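Local atomic coordinates of EGF family domain-containing protein (Toxoplasma gondii, PDB entry 4Z80), a protein that binds a RON2-family peptide of the same parasite and, as an AMA-type surface protein, probably contributes to the moving junction during host-cell invasion. Residues A[98-103]-A[318-323]; A[121-126]-A[271-276]; A[139-144]-A[232-237]; A[281-286]-A[327-332]. All coordinates share one frame; numbering follows the deposited sequence.

How the interactions relate
Two clusters emerge. Interactions 1 and 4, with centres about 11 Å apart, belong to one beta framework: Gly99 N lies 2.8 Å from Met329 O, a probable hydrogen bond, and the Lys100 carbonyl packs on Met281 CE, so residues 98-100 of interaction 1 lie directly against the strand pair of interaction 4. Interactions 2 and 3 lie among loops, centres about 14 Å apart, joined by His122 ND1 to Val144 O at 2.7 Å and by the Glu143 carboxylate gripping the backbone of 124-126. Interactions 1 and 2 have centres about 23 Å apart and do not touch. Along the chain, interaction 3 nests inside interaction 2, which nests inside interaction 1. The second protein chain of the assembly touches none of the four.

Interaction 1: residues A[98-103]-A[318-323]; sequences YGKVIA and VRPMKT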
loop_
_atom_site.group_PDB
_atom_site.type_symbol
_atom_site.label_atom_id
_atom_site.label_comp_id
_atom_site.label_asym_id
_atom_site.label_seq_id
_atom_site.Cartn_x
_atom_site.Cartn_y
_atom_site.Cartn_z
ATOM N N TYR A 98 3.389 -1.064 9.540
ATOM C CA TYR A 98 3.999 0.192 9.952
ATOM C C TYR A 98 5.511 0.193 9.758
ATOM O O TYR A 98 6.219 -0.735 10.176
ATOM C CB TYR A 98 3.632 0.495 11.409
ATOM C CG TYR A 98 2.140 0.702 11.580
ATOM C CD1 TYR A 98 1.552 1.910 11.242
ATOM C CD2 TYR A 98 1.320 -0.315 12.057
ATOM C CE1 TYR A 98 0.190 2.105 11.376
ATOM C CE2 TYR A 98 -0.043 -0.123 12.196
ATOM C CZ TYR A 98 -0.597 1.089 11.851
ATOM O OH TYR A 98 -1.953 1.274 11.988
ATOM N N GLY A 99 5.992 1.240 9.108
ATOM C CA GLY A 99 7.403 1.431 8.849
ATOM C C GLY A 99 7.853 0.877 7.509
ATOM O O GLY A 99 8.942 1.202 7.047
ATOM N N LYS A 100 7.021 0.051 6.878
ATOM C CA LYS A 100 7.410 -0.634 5.645
ATOM C C LYS A 100 7.426 0.296 4.436
ATOM O O LYS A 100 6.398 0.851 4.049
ATOM C CB LYS A 100 6.471 -1.815 5.383
ATOM C CG LYS A 100 6.675 -2.534 4.042
ATOM C CD LYS A 100 5.803 -3.785 3.969
ATOM C CE LYS A 100 5.786 -4.426 2.589
ATOM N NZ LYS A 100 5.030 -5.709 2.598
ATOM N N VAL A 101 8.603 0.423 3.831
ATOM C CA VAL A 101 8.815 1.226 2.632
ATOM C C VAL A 101 9.465 0.347 1.563
ATOM O O VAL A 101 10.329 -0.476 1.885
ATOM C CB VAL A 101 9.718 2.445 2.941
ATOM C CG1 VAL A 101 10.104 3.200 1.675
ATOM C CG2 VAL A 101 9.023 3.373 3.937
ATOM N N ILE A 102 9.062 0.522 0.311
ATOM C CA ILE A 102 9.719 -0.162 -0.795
ATOM C C ILE A 102 10.946 0.633 -1.212
ATOM O O ILE A 102 10.836 1.686 -1.837
ATOM C CB ILE A 102 8.776 -0.356 -1.989
ATOM C CG1 ILE A 102 7.478 -1.041 -1.546
ATOM C CG2 ILE A 102 9.475 -1.168 -3.071
ATOM C CD1 ILE A 102 7.666 -2.335 -0.738
ATOM N N ALA A 103 12.112 0.116 -0.836
ATOM C CA ALA A 103 13.391 0.766 -1.074
ATOM C C ALA A 103 13.989 0.332 -2.397
ATOM O O ALA A 103 13.915 -0.844 -2.763
ATOM C CB ALA A 103 14.358 0.440 0.056
ATOM N N VAL A 318 14.370 -3.882 -5.859
ATOM C CA VAL A 318 13.702 -3.254 -4.726
ATOM C C VAL A 318 13.531 -4.269 -3.612
ATOM O O VAL A 318 13.532 -5.472 -3.858
ATOM C CB VAL A 318 12.298 -2.672 -5.095
ATOM C CG1 VAL A 318 12.407 -1.613 -6.172
ATOM C CG2 VAL A 318 11.331 -3.770 -5.528
ATOM N N ARG A 319 13.375 -3.789 -2.388
ATOM C CA ARG A 319 12.983 -4.677 -1.297
ATOM C C ARG A 319 12.353 -3.858 -0.192
ATOM O O ARG A 319 12.610 -2.659 -0.097
ATOM C CB ARG A 319 14.179 -5.476 -0.763
ATOM C CG ARG A 319 15.234 -4.654 -0.026
ATOM C CD ARG A 319 16.480 -5.497 0.286
ATOM N NE ARG A 319 17.052 -6.019 -0.945
ATOM C CZ ARG A 319 18.028 -6.917 -1.025
ATOM N NH1 ARG A 319 18.578 -7.438 0.067
ATOM N NH2 ARG A 319 18.437 -7.302 -2.225
ATOM N N PRO A 320 11.522 -4.493 0.647
ATOM C CA PRO A 320 10.954 -3.735 1.759
ATOM C C PRO A 320 11.998 -3.438 2.816
ATOM O O PRO A 320 12.874 -4.267 3.077
ATOM C CB PRO A 320 9.869 -4.665 2.314
ATOM C CG PRO A 320 9.725 -5.772 1.312
ATOM C CD PRO A 320 11.045 -5.884 0.644
ATOM N N MET A 321 11.901 -2.258 3.417
ATOM C CA MET A 321 12.798 -1.862 4.490
ATOM C C MET A 321 12.039 -1.105 5.557
ATOM O O MET A 321 11.088 -0.382 5.260
ATOM C CB MET A 321 13.943 -0.975 3.985
ATOM C CG MET A 321 14.988 -1.670 3.145
ATOM S SD MET A 321 16.307 -0.528 2.667
ATOM C CE MET A 321 17.053 -0.153 4.241
ATOM N N LYS A 322 12.470 -1.279 6.800
ATOM C CA LYS A 322 12.045 -0.428 7.906
ATOM C C LYS A 322 13.262 0.184 8.561
ATOM O O LYS A 322 14.268 -0.492 8.749
ATOM C CB LYS A 322 11.267 -1.214 8.953
ATOM C CG LYS A 322 10.011 -1.864 8.438
ATOM C CD LYS A 322 9.166 -2.471 9.549
ATOM C CE LYS A 322 7.926 -3.095 8.990
ATOM N NZ LYS A 322 7.053 -3.651 10.060
ATOM N N THR A 323 13.155 1.455 8.940
ATOM C CA THR A 323 14.193 2.127 9.712
ATOM C C THR A 323 13.497 2.958 10.771
ATOM O O THR A 323 12.293 3.181 10.681
ATOM C CB THR A 323 15.071 3.041 8.848
ATOM O OG1 THR A 323 14.258 4.077 8.283
ATOM C CG2 THR A 323 15.736 2.253 7.750
#
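Lys322 runs out straight from its backbone, all torsions beyond CG extended, and lies across Gly99, with CG 3.5 Å from Gly99 O. Its tip NZ makes a weak hydrogen bond to Tyr98 O (3.0 Å) and is gripped as well by Asn97 OD1 and by the carbonyls of Ser448 and Ser450, while the ring of Phe386 adds a cation-pi contact. Gly99 has a phi of 93°, at which a CB would jam against the carbonyl of Tyr98; a CB there would also crowd Lys322 CD, and without one the lysine chain can lie close over the backbone. Lys100, also fully extended, lies beside Pro320 and points the same way, CE to Pro320 CB 4.1 Å; its ammonium goes on to Gln297 OE1 and Tyr57 O. Beyond Lys100 the chain continues as one strand of a two-stranded antiparallel ribbon, 101-103 against 318-321, in a protein of the AMA family built on PAN-type domains. Val101 and Met321 form a hydrogen-bonded pair, Val101 N to Met321 O at 3.0 Å and Met321 N to Val101 O at 2.8 Å, the latter nearly along the C=O axis. Ala103 and Arg319 pair likewise, though Ala103 N meets Arg319 O (2.9 Å) from 29° above the carbonyl plane. On the face carrying Val101, Ala103 and Met321, the methionine bends at chi3 (66°) and sets its SD 3.4 Å from Ala103 CB, alongside the methyl. On the other face, Ile102 crosses Val318 obliquely, CG2 to Val318 CB 3.8 Å, while Ile102 CD1 turns to Pro320 CB.

Interaction 2: residues A[121-126]-A[271-276]; sequences IHANVM and GGNCFR
Phe275 pushes the far end of its ring between the side chains of Ile121, Ala123 and Val125, overlapping all three with its CE1, CZ and CE2 corner. This is a loop-to-loop contact in a disulfide-rich protein of the AMA family: neither segment is helix or strand, and the neighbouring Cys274 is tied to Cys72. Val125 arrives tip to tip at the ring edge, in its plane, CG2 to Phe275 CE2 3.9 Å. Ala123 CB also lies at the edge, 4.2 Å from Phe275 CZ. Ile121 comes obliquely, CD1 to Phe275 CE1 3.8 Å, with its CG1 in the crowded position between backbone N and carbonyl carbon (chi1 65°). Met153 also packs against Phe275, and the Glu143 carboxylate receives the N-H groups of Asn124, Val125 and Met126, holding that loop in shape. Beside the apolar patch the contact turns polar and wet, and the Asn273 amide faces Ala123. One water donates to Ala123 O at 3.2 Å and accepts from Asn273 ND2 at 2.8 Å. A second water takes two N-H groups of the same residue, Asn273 N at 3.0 Å and Asn273 ND2 at 3.1 Å, and donates weakly to Asn124 O.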
loop_
_atom_site.group_PDB
_atom_site.type_symbol
_atom_site.label_atom_id
_atom_site.label_comp_id
_atom_site.label_asym_id
_atom_site.label_seq_id
_atom_site.Cartn_x
_atom_site.Cartn_y
_atom_site.Cartn_z
ATOM N N ILE A 121 5.730 5.784 -11.579
ATOM C CA ILE A 121 6.153 4.653 -12.394
ATOM C C ILE A 121 6.333 5.026 -13.858
ATOM O O ILE A 121 5.871 6.080 -14.315
ATOM C CB ILE A 121 5.134 3.483 -12.291
ATOM C CG1 ILE A 121 3.769 3.878 -12.895
ATOM C CG2 ILE A 121 4.983 3.052 -10.838
ATOM C CD1 ILE A 121 2.736 2.744 -12.914
ATOM N N HIS A 122 7.015 4.145 -14.584
ATOM C CA HIS A 122 7.150 4.230 -16.030
ATOM C C HIS A 122 6.708 2.888 -16.611
ATOM O O HIS A 122 7.537 2.084 -17.037
ATOM C CB HIS A 122 8.589 4.557 -16.438
ATOM C CG HIS A 122 8.756 4.812 -17.905
ATOM N ND1 HIS A 122 9.143 6.037 -18.403
ATOM C CD2 HIS A 122 8.552 4.017 -18.983
ATOM C CE1 HIS A 122 9.185 5.981 -19.724
ATOM N NE2 HIS A 122 8.825 4.768 -20.102
ATOM N N ALA A 123 5.402 2.634 -16.613
ATOM C CA ALA A 123 4.896 1.346 -17.079
ATOM C C ALA A 123 4.503 1.353 -18.561
ATOM O O ALA A 123 3.866 0.414 -19.034
ATOM C CB ALA A 123 3.705 0.908 -16.226
ATOM N N ASN A 124 4.894 2.401 -19.288
ATOM C CA ASN A 124 4.617 2.524 -20.722
ATOM C C ASN A 124 3.108 2.572 -20.984
ATOM O O ASN A 124 2.568 1.802 -21.785
ATOM C CB ASN A 124 5.273 1.384 -21.502
ATOM C CG ASN A 124 6.783 1.364 -21.337
ATOM O OD1 ASN A 124 7.450 2.378 -21.537
ATOM N ND2 ASN A 124 7.323 0.216 -20.947
ATOM N N VAL A 125 2.452 3.503 -20.296
ATOM C CA VAL A 125 1.002 3.673 -20.353
ATOM C C VAL A 125 0.599 5.039 -20.921
ATOM O O VAL A 125 -0.293 5.105 -21.763
ATOM C CB VAL A 125 0.376 3.512 -18.952
ATOM C CG1 VAL A 125 -1.122 3.833 -18.960
ATOM C CG2 VAL A 125 0.604 2.090 -18.440
ATOM N N MET A 126 1.256 6.109 -20.463
ATOM C CA MET A 126 0.853 7.481 -20.790
ATOM C C MET A 126 1.727 8.069 -21.895
ATOM O O MET A 126 2.949 8.032 -21.800
ATOM C CB MET A 126 0.933 8.383 -19.550
ATOM C CG MET A 126 0.099 7.911 -18.360
ATOM S SD MET A 126 -1.659 7.776 -18.762
ATOM C CE MET A 126 -2.334 7.329 -17.157
ATOM N N GLY A 271 -3.241 -6.658 -23.369
ATOM C CA GLY A 271 -1.799 -6.653 -23.545
ATOM C C GLY A 271 -1.068 -5.598 -22.725
ATOM O O GLY A 271 0.150 -5.669 -22.578
ATOM N N GLY A 272 -1.804 -4.619 -22.200
ATOM C CA GLY A 272 -1.207 -3.538 -21.425
ATOM C C GLY A 272 -1.286 -3.819 -19.936
ATOM O O GLY A 272 -1.876 -4.812 -19.528
ATOM N N ASN A 273 -0.671 -2.963 -19.125
ATOM C CA ASN A 273 -0.786 -3.088 -17.674
ATOM C C ASN A 273 -2.226 -2.930 -17.215
ATOM O O ASN A 273 -2.931 -2.016 -17.643
ATOM C CB ASN A 273 0.100 -2.060 -16.965
ATOM C CG ASN A 273 1.537 -2.520 -16.834
ATOM O OD1 ASN A 273 1.913 -3.191 -15.867
ATOM N ND2 ASN A 273 2.347 -2.163 -17.805
ATOM N N CYS A 274 -2.650 -3.853 -16.360
ATOM C CA CYS A 274 -3.971 -3.836 -15.756
ATOM C C CYS A 274 -3.800 -3.444 -14.299
ATOM O O CYS A 274 -3.195 -4.188 -13.527
ATOM C CB CYS A 274 -4.643 -5.204 -15.882
ATOM S SG CYS A 274 -6.453 -5.180 -15.846
ATOM N N PHE A 275 -4.319 -2.274 -13.937
ATOM C CA PHE A 275 -4.151 -1.708 -12.603
ATOM C C PHE A 275 -5.386 -1.980 -11.754
ATOM O O PHE A 275 -6.473 -1.485 -12.048
ATOM C CB PHE A 275 -3.891 -0.197 -12.682
ATOM C CG PHE A 275 -2.612 0.164 -13.392
ATOM C CD1 PHE A 275 -1.399 0.105 -12.726
ATOM C CD2 PHE A 275 -2.621 0.545 -14.723
ATOM C CE1 PHE A 275 -0.218 0.433 -13.368
ATOM C CE2 PHE A 275 -1.444 0.866 -15.371
ATOM C CZ PHE A 275 -0.238 0.809 -14.688
ATOM N N ARG A 276 -5.225 -2.769 -10.699
ATOM C CA ARG A 276 -6.337 -3.099 -9.824
ATOM C C ARG A 276 -5.833 -3.405 -8.426
ATOM O O ARG A 276 -4.742 -3.950 -8.254
ATOM C CB ARG A 276 -7.132 -4.295 -10.363
ATOM C CG ARG A 276 -8.307 -4.714 -9.484
ATOM C CD ARG A 276 -9.234 -5.698 -10.176
ATOM N NE ARG A 276 -10.326 -6.099 -9.291
ATOM C CZ ARG A 276 -11.573 -5.631 -9.331
ATOM N NH1 ARG A 276 -11.946 -4.728 -10.234
ATOM N NH2 ARG A 276 -12.458 -6.083 -8.452
HETATM O O HOH W 1 5.115 -2.320 -17.983
HETATM O O HOH W 2 1.135 -0.876 -20.332
#

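Interaction 3: residues A[139-144]-A[232-237]; sequences PGAAEV and PPYNPP
Ala142 CB sits over one face of the Tyr234 ring as a CH-pi contact, 3.7 Å from the ring centroid and only 16° off its normal. Pro232 CA covers the opposite face, so the ring is sandwiched between a methyl from across the contact and its own chain. Its OH is hydrogen-bonded to Gly230 O. Apolar contacts flank this: Ala141 CB reaches Tyr234 CD2 at 4.1 Å, and farther along Val144 CG1 meets Pro237 CB at 4.3 Å. Pro236 presses its ring against peptide oxygens, with CG 3.3 Å from Glu143 O and CB 3.6 Å from Ala142 O. Hydrogen bonds do not cross between 139-144 and 232-237. Glu143 starts out away from 232-237, its carboxylate hydrogen-bonded to the 124-126 backbone. The touching parts of the two loops run almost parallel, their end-to-end directions 11° apart. This is a type I beta turn, Gly140 to Glu143, closed by its own hydrogen bond from Glu143 N to Gly140 O at 3.1 Å and packed on a proline-rich loop with cis peptides before Pro233 and Pro237.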
loop_
_atom_site.group_PDB
_atom_site.type_symbol
_atom_site.label_atom_id
_atom_site.label_comp_id
_atom_site.label_asym_id
_atom_site.label_seq_id
_atom_site.Cartn_x
_atom_site.Cartn_y
_atom_site.Cartn_z
ATOM N N PRO A 139 2.759 5.055 -25.943
ATOM C CA PRO A 139 2.653 4.967 -24.482
ATOM C C PRO A 139 4.034 4.902 -23.840
ATOM O O PRO A 139 4.887 4.130 -24.287
ATOM C CB PRO A 139 1.872 3.666 -24.265
ATOM C CG PRO A 139 1.033 3.537 -25.483
ATOM C CD PRO A 139 1.869 4.090 -26.616
ATOM N N GLY A 140 4.239 5.718 -22.810
ATOM C CA GLY A 140 5.533 5.874 -22.174
ATOM C C GLY A 140 6.143 7.241 -22.438
ATOM O O GLY A 140 6.912 7.745 -21.630
ATOM N N ALA A 141 5.794 7.847 -23.570
ATOM C CA ALA A 141 6.428 9.093 -23.993
ATOM C C ALA A 141 6.254 10.233 -22.996
ATOM O O ALA A 141 7.114 11.103 -22.901
ATOM C CB ALA A 141 5.884 9.511 -25.349
ATOM N N ALA A 142 5.151 10.233 -22.250
ATOM C CA ALA A 142 4.876 11.325 -21.314
ATOM C C ALA A 142 5.402 11.063 -19.900
ATOM O O ALA A 142 5.350 11.945 -19.038
ATOM C CB ALA A 142 3.381 11.597 -21.251
ATOM N N GLU A 143 5.900 9.851 -19.663
ATOM C CA GLU A 143 6.219 9.406 -18.306
ATOM C C GLU A 143 7.595 9.868 -17.831
ATOM O O GLU A 143 8.446 10.243 -18.634
ATOM C CB GLU A 143 6.113 7.876 -18.242
ATOM C CG GLU A 143 4.692 7.398 -18.575
ATOM C CD GLU A 143 4.537 5.891 -18.629
ATOM O OE1 GLU A 143 5.559 5.175 -18.690
ATOM O OE2 GLU A 143 3.378 5.426 -18.615
ATOM N N VAL A 144 7.801 9.868 -16.518
ATOM C CA VAL A 144 9.114 10.202 -15.980
ATOM C C VAL A 144 10.163 9.284 -16.601
ATOM O O VAL A 144 9.877 8.130 -16.929
ATOM C CB VAL A 144 9.153 10.095 -14.433
ATOM C CG1 VAL A 144 8.139 11.038 -13.803
ATOM C CG2 VAL A 144 8.913 8.669 -13.971
ATOM N N PRO A 232 1.088 15.277 -27.670
ATOM C CA PRO A 232 2.549 15.411 -27.748
ATOM C C PRO A 232 2.972 16.748 -28.341
ATOM O O PRO A 232 2.171 17.380 -29.028
ATOM C CB PRO A 232 2.974 14.259 -28.673
ATOM C CG PRO A 232 1.745 13.410 -28.876
ATOM C CD PRO A 232 0.571 14.277 -28.622
ATOM N N PRO A 233 4.224 17.164 -28.106
ATOM C CA PRO A 233 5.273 16.476 -27.342
ATOM C C PRO A 233 5.166 16.689 -25.836
ATOM O O PRO A 233 4.406 17.540 -25.380
ATOM C CB PRO A 233 6.556 17.107 -27.885
ATOM C CG PRO A 233 6.146 18.491 -28.232
ATOM C CD PRO A 233 4.740 18.387 -28.748
ATOM N N TYR A 234 5.937 15.912 -25.081
ATOM C CA TYR A 234 5.911 15.969 -23.626
ATOM C C TYR A 234 7.274 16.381 -23.102
ATOM O O TYR A 234 8.284 16.224 -23.790
ATOM C CB TYR A 234 5.493 14.604 -23.048
ATOM C CG TYR A 234 4.213 14.098 -23.666
ATOM C CD1 TYR A 234 2.984 14.589 -23.252
ATOM C CD2 TYR A 234 4.236 13.158 -24.688
ATOM C CE1 TYR A 234 1.816 14.158 -23.827
ATOM C CE2 TYR A 234 3.073 12.712 -25.266
ATOM C CZ TYR A 234 1.863 13.222 -24.835
ATOM O OH TYR A 234 0.691 12.792 -25.418
ATOM N N ASN A 235 7.297 16.916 -21.888
ATOM C CA ASN A 235 8.547 17.324 -21.264
ATOM C C ASN A 235 8.510 16.987 -19.785
ATOM O O ASN A 235 8.483 17.868 -18.936
ATOM C CB ASN A 235 8.798 18.824 -21.482
ATOM C CG ASN A 235 10.237 19.231 -21.184
ATOM O OD1 ASN A 235 11.154 18.410 -21.232
ATOM N ND2 ASN A 235 10.438 20.508 -20.879
ATOM N N PRO A 236 8.492 15.684 -19.473
ATOM C CA PRO A 236 8.545 15.280 -18.070
ATOM C C PRO A 236 9.909 15.625 -17.474
ATOM O O PRO A 236 10.859 15.847 -18.229
ATOM C CB PRO A 236 8.303 13.765 -18.134
ATOM C CG PRO A 236 8.796 13.367 -19.483
ATOM C CD PRO A 236 8.455 14.523 -20.382
ATOM N N PRO A 237 10.016 15.668 -16.141
ATOM C CA PRO A 237 8.937 15.394 -15.192
ATOM C C PRO A 237 8.025 16.596 -14.966
ATOM O O PRO A 237 8.445 17.744 -15.125
ATOM C CB PRO A 237 9.695 15.023 -13.912
ATOM C CG PRO A 237 10.963 15.800 -14.004
ATOM C CD PRO A 237 11.307 15.898 -15.460
#

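Interaction 4: residues A[281-286]-A[327-332]; sequences MFDMST and SNMVYV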
loop_
_atom_site.group_PDB
_atom_site.type_symbol
_atom_site.label_atom_id
_atom_site.label_comp_id
_atom_site.label_asym_id
_atom_site.label_seq_id
_atom_site.Cartn_x
_atom_site.Cartn_y
_atom_site.Cartn_z
ATOM N N MET A 281 0.881 3.900 0.153
ATOM C CA MET A 281 1.645 4.406 1.283
ATOM C C MET A 281 0.861 5.498 2.000
ATOM O O MET A 281 0.419 6.451 1.366
ATOM C CB MET A 281 2.978 4.975 0.812
ATOM C CG MET A 281 3.908 3.971 0.159
ATOM S SD MET A 281 4.369 2.598 1.244
ATOM C CE MET A 281 5.056 3.490 2.629
ATOM N N PHE A 282 0.689 5.354 3.308
ATOM C CA PHE A 282 0.100 6.402 4.133
ATOM C C PHE A 282 1.164 7.012 5.024
ATOM O O PHE A 282 1.979 6.301 5.603
ATOM C CB PHE A 282 -1.041 5.841 4.971
ATOM C CG PHE A 282 -1.795 6.885 5.744
ATOM C CD1 PHE A 282 -2.621 7.781 5.088
ATOM C CD2 PHE A 282 -1.693 6.957 7.123
ATOM C CE1 PHE A 282 -3.324 8.745 5.790
ATOM C CE2 PHE A 282 -2.399 7.922 7.838
ATOM C CZ PHE A 282 -3.215 8.813 7.165
ATOM N N ASP A 283 1.167 8.341 5.108
ATOM C CA ASP A 283 2.084 9.068 5.971
ATOM C C ASP A 283 1.316 9.558 7.206
ATOM O O ASP A 283 0.453 10.437 7.097
ATOM C CB ASP A 283 2.710 10.224 5.190
ATOM C CG ASP A 283 3.834 10.918 5.943
ATOM O OD1 ASP A 283 3.788 10.988 7.188
ATOM O OD2 ASP A 283 4.770 11.413 5.277
ATOM N N MET A 284 1.618 8.973 8.366
ATOM C CA MET A 284 0.903 9.284 9.608
ATOM C C MET A 284 1.079 10.734 10.020
ATOM O O MET A 284 0.230 11.285 10.721
ATOM C CB MET A 284 1.384 8.392 10.759
ATOM C CG MET A 284 1.174 6.903 10.567
ATOM S SD MET A 284 -0.537 6.355 10.681
ATOM C CE MET A 284 -0.879 6.688 12.411
ATOM N N SER A 285 2.182 11.350 9.613
ATOM C CA SER A 285 2.481 12.696 10.081
ATOM C C SER A 285 1.789 13.756 9.218
ATOM O O SER A 285 1.371 14.789 9.740
ATOM C CB SER A 285 3.992 12.929 10.119
ATOM O OG SER A 285 4.551 12.945 8.824
ATOM N N THR A 286 1.638 13.495 7.921
ATOM C CA THR A 286 1.078 14.492 7.003
ATOM C C THR A 286 -0.333 14.160 6.522
ATOM O O THR A 286 -1.029 15.026 5.982
ATOM C CB THR A 286 1.965 14.664 5.769
ATOM O OG1 THR A 286 1.930 13.461 4.984
ATOM C CG2 THR A 286 3.400 14.973 6.173
ATOM N N SER A 327 9.282 5.390 10.437
ATOM C CA SER A 327 8.197 4.995 11.329
ATOM C C SER A 327 6.906 5.786 11.166
ATOM O O SER A 327 5.898 5.434 11.772
ATOM C CB SER A 327 8.646 5.089 12.780
ATOM O OG SER A 327 9.709 4.188 13.034
ATOM N N ASN A 328 6.935 6.840 10.360
ATOM C CA ASN A 328 5.724 7.576 10.022
ATOM C C ASN A 328 4.986 6.984 8.822
ATOM O O ASN A 328 3.837 7.332 8.557
ATOM C CB ASN A 328 6.065 9.036 9.735
ATOM C CG ASN A 328 7.083 9.192 8.599
ATOM O OD1 ASN A 328 8.106 8.492 8.548
ATOM N ND2 ASN A 328 6.800 10.109 7.677
ATOM N N MET A 329 5.649 6.084 8.095
ATOM C CA MET A 329 5.097 5.516 6.872
ATOM C C MET A 329 4.386 4.204 7.144
ATOM O O MET A 329 4.740 3.472 8.067
ATOM C CB MET A 329 6.202 5.295 5.838
ATOM C CG MET A 329 6.948 6.549 5.421
ATOM S SD MET A 329 5.868 7.922 4.937
ATOM C CE MET A 329 4.913 7.165 3.636
ATOM N N VAL A 330 3.369 3.933 6.334
ATOM C CA VAL A 330 2.569 2.725 6.461
ATOM C C VAL A 330 2.321 2.144 5.080
ATOM O O VAL A 330 1.826 2.838 4.197
ATOM C CB VAL A 330 1.204 2.998 7.136
ATOM C CG1 VAL A 330 0.580 1.719 7.617
ATOM C CG2 VAL A 330 1.334 3.989 8.292
ATOM N N TYR A 331 2.662 0.872 4.902
ATOM C CA TYR A 331 2.348 0.136 3.690
ATOM C C TYR A 331 0.971 -0.495 3.860
ATOM O O TYR A 331 0.752 -1.297 4.754
ATOM C CB TYR A 331 3.420 -0.930 3.403
ATOM C CG TYR A 331 3.276 -1.627 2.059
ATOM C CD1 TYR A 331 2.487 -2.766 1.925
ATOM C CD2 TYR A 331 3.921 -1.142 0.929
ATOM C CE1 TYR A 331 2.350 -3.405 0.693
ATOM C CE2 TYR A 331 3.789 -1.772 -0.301
ATOM C CZ TYR A 331 3.002 -2.897 -0.412
ATOM O OH TYR A 331 2.868 -3.511 -1.645
ATOM N N VAL A 332 0.053 -0.107 2.983
ATOM C CA VAL A 332 -1.356 -0.444 3.096
ATOM C C VAL A 332 -1.817 -1.168 1.843
ATOM O O VAL A 332 -1.678 -0.637 0.752
ATOM C CB VAL A 332 -2.188 0.846 3.275
ATOM C CG1 VAL A 332 -3.665 0.561 3.286
ATOM C CG2 VAL A 332 -1.757 1.569 4.551
#
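Backbone hydrogen bonds set the register of strands 281-283 and 329-332, neighbours in an antiparallel four-stranded sheet with helix 252-262 against Phe282 and Val332, consistent with a PAN-type core. Phe282 and Val330 are the hydrogen-bonded pair: Phe282 N to Val330 O is 2.9 Å, and the return bond, Val330 N to Phe282 O at 2.8 Å, is bent to 132° at the hydrogen. Past the strand end, Met284 N reaches Asn328 O almost straight (2.8 Å, 170°). Side-chain hydrogen bonds gather on Asp283, whose CG is anti to the backbone N. Its OD1 accepts from Ser285 N at 2.9 Å on the anti lone pair, making an Asx turn, and from Ser285 OG at 2.7 Å from above the carboxylate plane. Asn328 ND2 comes from across the strands, also well out of that plane, at 3.2 Å to OD1, with the amide and carboxylate planes 72° apart. Sulfur and apolar contacts fill the rest. Met281, bent at chi2 and chi3, crosses Met329 at about a right angle, their CE methyls 3.8 Å apart, and its SD makes an oblique Met-aromatic contact with the Tyr331 ring, 3.8 Å from CD2. On the face of Phe282 and Val330, Met284 lays CG against Val330 CG2 and brings its SD in plane to the edge of the Phe282 ring. Three donors converging on the single oxygen OD1 would be expected to favour an ionised Asp283 and to fix the rotation of its carboxylate.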